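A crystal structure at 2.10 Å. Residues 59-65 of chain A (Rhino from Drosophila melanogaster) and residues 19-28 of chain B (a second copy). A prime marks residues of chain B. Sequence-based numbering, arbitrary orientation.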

# COMPACT_ATOMS: atom_id res chain seq x y z
N PHE A 59 0.95 4.22 -1.65
CA PHE A 59 0.94 3.31 -0.51
C PHE A 59 2.16 3.51 0.40
O PHE A 59 2.04 3.38 1.61
CB PHE A 59 0.91 1.86 -0.96
CG PHE A 59 -0.43 1.40 -1.43
CD1 PHE A 59 -1.52 1.44 -0.58
CD2 PHE A 59 -0.59 0.88 -2.70
CE1 PHE A 59 -2.77 1.00 -1.00
CE2 PHE A 59 -1.84 0.44 -3.14
CZ PHE A 59 -2.92 0.50 -2.28
N GLU A 60 3.32 3.79 -0.19
CA GLU A 60 4.53 4.09 0.58
C GLU A 60 4.36 5.28 1.51
O GLU A 60 4.99 5.36 2.56
CB GLU A 60 5.70 4.37 -0.36
CG GLU A 60 6.36 3.14 -0.91
CD GLU A 60 7.56 3.50 -1.76
OE1 GLU A 60 8.58 3.97 -1.19
OE2 GLU A 60 7.48 3.33 -2.99
N SER A 61 3.51 6.22 1.10
CA SER A 61 3.25 7.45 1.84
C SER A 61 2.38 7.20 3.06
O SER A 61 2.22 8.08 3.90
CB SER A 61 2.58 8.47 0.94
OG SER A 61 1.21 8.15 0.79
N LEU A 62 1.80 6.02 3.15
CA LEU A 62 0.95 5.71 4.29
C LEU A 62 1.80 5.11 5.40
O LEU A 62 2.88 4.58 5.15
CB LEU A 62 -0.17 4.73 3.92
CG LEU A 62 -0.96 4.89 2.61
CD1 LEU A 62 -2.28 4.14 2.67
CD2 LEU A 62 -1.15 6.31 2.21
N ARG A 63 1.32 5.17 6.64
CA ARG A 63 2.08 4.55 7.70
C ARG A 63 1.64 3.11 7.93
O ARG A 63 0.50 2.84 8.31
CB ARG A 63 2.01 5.37 8.98
CG ARG A 63 2.97 6.55 8.90
CD ARG A 63 4.39 6.03 8.61
NE ARG A 63 5.01 6.68 7.46
CZ ARG A 63 6.11 7.43 7.52
NH1 ARG A 63 6.72 7.60 8.69
NH2 ARG A 63 6.61 7.98 6.43
N ILE A 64 2.57 2.19 7.65
CA ILE A 64 2.35 0.76 7.78
C ILE A 64 2.83 0.30 9.14
O ILE A 64 4.04 0.17 9.39
CB ILE A 64 3.08 -0.02 6.67
CG1 ILE A 64 2.80 0.64 5.31
CG2 ILE A 64 2.64 -1.48 6.67
CD1 ILE A 64 3.53 0.02 4.16
N ILE A 65 1.86 0.08 10.03
CA ILE A 65 2.12 -0.19 11.44
C ILE A 65 2.13 -1.70 11.76
O ILE A 65 1.76 -2.53 10.93
CB ILE A 65 1.09 0.54 12.33
CG1 ILE A 65 -0.32 0.42 11.74
CG2 ILE A 65 1.44 2.02 12.44
CD1 ILE A 65 -1.13 -0.75 12.27
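Chain B, residues 19-28: HCYQMNDDLF

Chain B meets chain A through a hairpin. Strand 19-23 and strand 26-28 are joined by a type II' turn from Met23′ to Asp26′, with Asn24′ at phi/psi 55/-116° and Asp25′ at -97/-3°. The pairing is antiparallel: Tyr21′ N to Phe28′ O is 2.9 Å and Phe28′ N to Tyr21′ O 3.0 Å, while Met23′ N to Asp26′ O (2.7 Å) and Asp26′ N to Met23′ O (2.9 Å) close the turn. In chain A a helix runs into residues 59-60, and Leu62 N donates to Phe59 O at 3.1 Å before the chain extends through 63-65, a weakly bonded strand. The axes of 63-65 and 19-23 approach to 6.8 Å with a signed crossing angle of -120°; their N-to-C directions make 120°, between perpendicular and antiparallel, and no backbone-to-backbone hydrogen bond joins the two stretches. In register, Ile64 CA lies 6.3 Å from Gln22′ CA, and Glu60 CA 7.3 Å from Leu27′ CA.

Gln22′ takes the place of a backbone partner. Its CB points toward chain A, and chi1 and chi2 are both t (-171° and 164°), so the chain is extended and delivers the amide to the backbone of chain A. With chi3 at 48°, the amide serves both a carbonyl and an NH: Gln22′ NE2 donates to Leu62 O (3.1 Å, 159°), and Ile64 N donates to Gln22′ OE1 (2.7 Å, 163°). Both distances are within hydrogen-bonding range, and the angles are not far from linear. Gln22′ NE2 also lies 3.3 Å from Glu60 O.

Beside this amide the contact is apolar. Ile64 points its CB toward chain B; with chi1 m and chi2 t (-47°, 177°), Ile64 CG2 lies 3.7 Å from Cys20′ SG, while Ile64 CD1 lies 3.8 Å from Leu27′ CD1 and 4.2 Å from Cys20′ SG. Cys20′ adopts p (68°). Leu27′, with CB toward chain A and rotamer t, p (-175°, 55°), also meets the aliphatic part of Glu60, Leu27′ CD2 lying 4.2 Å from Glu60 CG. Glu60 OE2 is hydrogen-bonded elsewhere in the structure.

Arg63 starts sideways, but its end comes nearer to chain B. Two m torsions (-79°, -56°) fold the aliphatic part, placing Arg63 CD 3.4 Å from Gln22′ OE1; chi3, at 127°, lies between wells. The guanidinium thus arrives at the turn. Asn24′ O lies over one face, 3.7 Å from Arg63 NH2, whereas Asp25′ OD1 sits at the edge, also 3.7 Å from Arg63 NH2, in a long salt bridge. Arg63 NE is buried here without a partner.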

# COMPACT_ATOMS: atom_id res chain seq x y z
N HIS B 19 5.28 -10.25 3.96
CA HIS B 19 5.24 -9.31 5.06
C HIS B 19 6.04 -8.05 4.70
O HIS B 19 6.81 -8.07 3.72
CB HIS B 19 5.77 -10.03 6.31
CG HIS B 19 5.99 -9.15 7.49
ND1 HIS B 19 4.99 -8.37 8.04
CD2 HIS B 19 7.09 -8.92 8.23
CE1 HIS B 19 5.47 -7.69 9.06
NE2 HIS B 19 6.76 -8.01 9.20
N CYS B 20 5.86 -6.95 5.43
CA CYS B 20 6.72 -5.78 5.22
C CYS B 20 6.99 -5.02 6.51
O CYS B 20 6.33 -5.22 7.52
CB CYS B 20 6.12 -4.81 4.19
SG CYS B 20 4.63 -3.95 4.72
N TYR B 21 7.98 -4.15 6.47
CA TYR B 21 8.35 -3.39 7.65
C TYR B 21 8.84 -2.01 7.23
O TYR B 21 9.65 -1.87 6.34
CB TYR B 21 9.40 -4.14 8.47
CG TYR B 21 9.83 -3.43 9.72
CD1 TYR B 21 8.93 -3.18 10.75
CD2 TYR B 21 11.16 -3.03 9.89
CE1 TYR B 21 9.33 -2.55 11.90
CE2 TYR B 21 11.56 -2.40 11.04
CZ TYR B 21 10.65 -2.16 12.04
OH TYR B 21 11.05 -1.52 13.19
N GLN B 22 8.29 -0.99 7.87
CA GLN B 22 8.59 0.36 7.48
C GLN B 22 9.59 0.91 8.49
O GLN B 22 9.48 0.62 9.67
CB GLN B 22 7.30 1.17 7.43
CG GLN B 22 7.40 2.55 6.83
CD GLN B 22 6.02 3.09 6.48
OE1 GLN B 22 5.11 3.03 7.30
NE2 GLN B 22 5.86 3.61 5.27
N MET B 23 10.57 1.66 8.00
CA MET B 23 11.61 2.28 8.82
C MET B 23 11.83 3.69 8.32
O MET B 23 12.57 3.89 7.36
CB MET B 23 12.91 1.49 8.75
CG MET B 23 12.83 0.18 9.43
SD MET B 23 14.27 -0.85 9.14
CE MET B 23 15.50 0.13 9.99
N ASN B 24 11.19 4.65 8.97
CA ASN B 24 11.13 6.00 8.44
C ASN B 24 10.55 5.94 7.03
O ASN B 24 9.40 5.52 6.83
CB ASN B 24 12.51 6.67 8.42
CG ASN B 24 13.03 6.96 9.81
OD1 ASN B 24 12.30 6.84 10.80
ND2 ASN B 24 14.31 7.32 9.90
N ASP B 25 11.36 6.32 6.05
CA ASP B 25 10.94 6.39 4.66
C ASP B 25 11.33 5.13 3.90
O ASP B 25 11.03 4.98 2.71
CB ASP B 25 11.56 7.62 3.98
CG ASP B 25 11.02 8.92 4.54
OD1 ASP B 25 9.87 8.93 5.04
OD2 ASP B 25 11.75 9.94 4.48
N ASP B 26 12.02 4.22 4.57
CA ASP B 26 12.41 2.98 3.94
C ASP B 26 11.41 1.88 4.19
O ASP B 26 11.03 1.62 5.34
CB ASP B 26 13.80 2.53 4.43
CG ASP B 26 14.90 3.38 3.85
OD1 ASP B 26 15.04 3.36 2.61
OD2 ASP B 26 15.60 4.06 4.63
N LEU B 27 10.96 1.25 3.12
CA LEU B 27 10.03 0.14 3.22
C LEU B 27 10.73 -1.11 2.72
O LEU B 27 11.23 -1.15 1.59
CB LEU B 27 8.75 0.39 2.42
CG LEU B 27 7.61 -0.64 2.51
CD1 LEU B 27 7.19 -0.88 3.95
CD2 LEU B 27 6.39 -0.25 1.62
N PHE B 28 10.76 -2.13 3.57
CA PHE B 28 11.34 -3.40 3.18
C PHE B 28 10.25 -4.44 3.07
O PHE B 28 9.28 -4.42 3.84
CB PHE B 28 12.40 -3.84 4.18
CG PHE B 28 13.65 -3.07 4.08
CD1 PHE B 28 14.66 -3.48 3.24
CD2 PHE B 28 13.83 -1.91 4.83
CE1 PHE B 28 15.83 -2.76 3.13
CE2 PHE B 28 15.00 -1.18 4.73
CZ PHE B 28 16.00 -1.61 3.88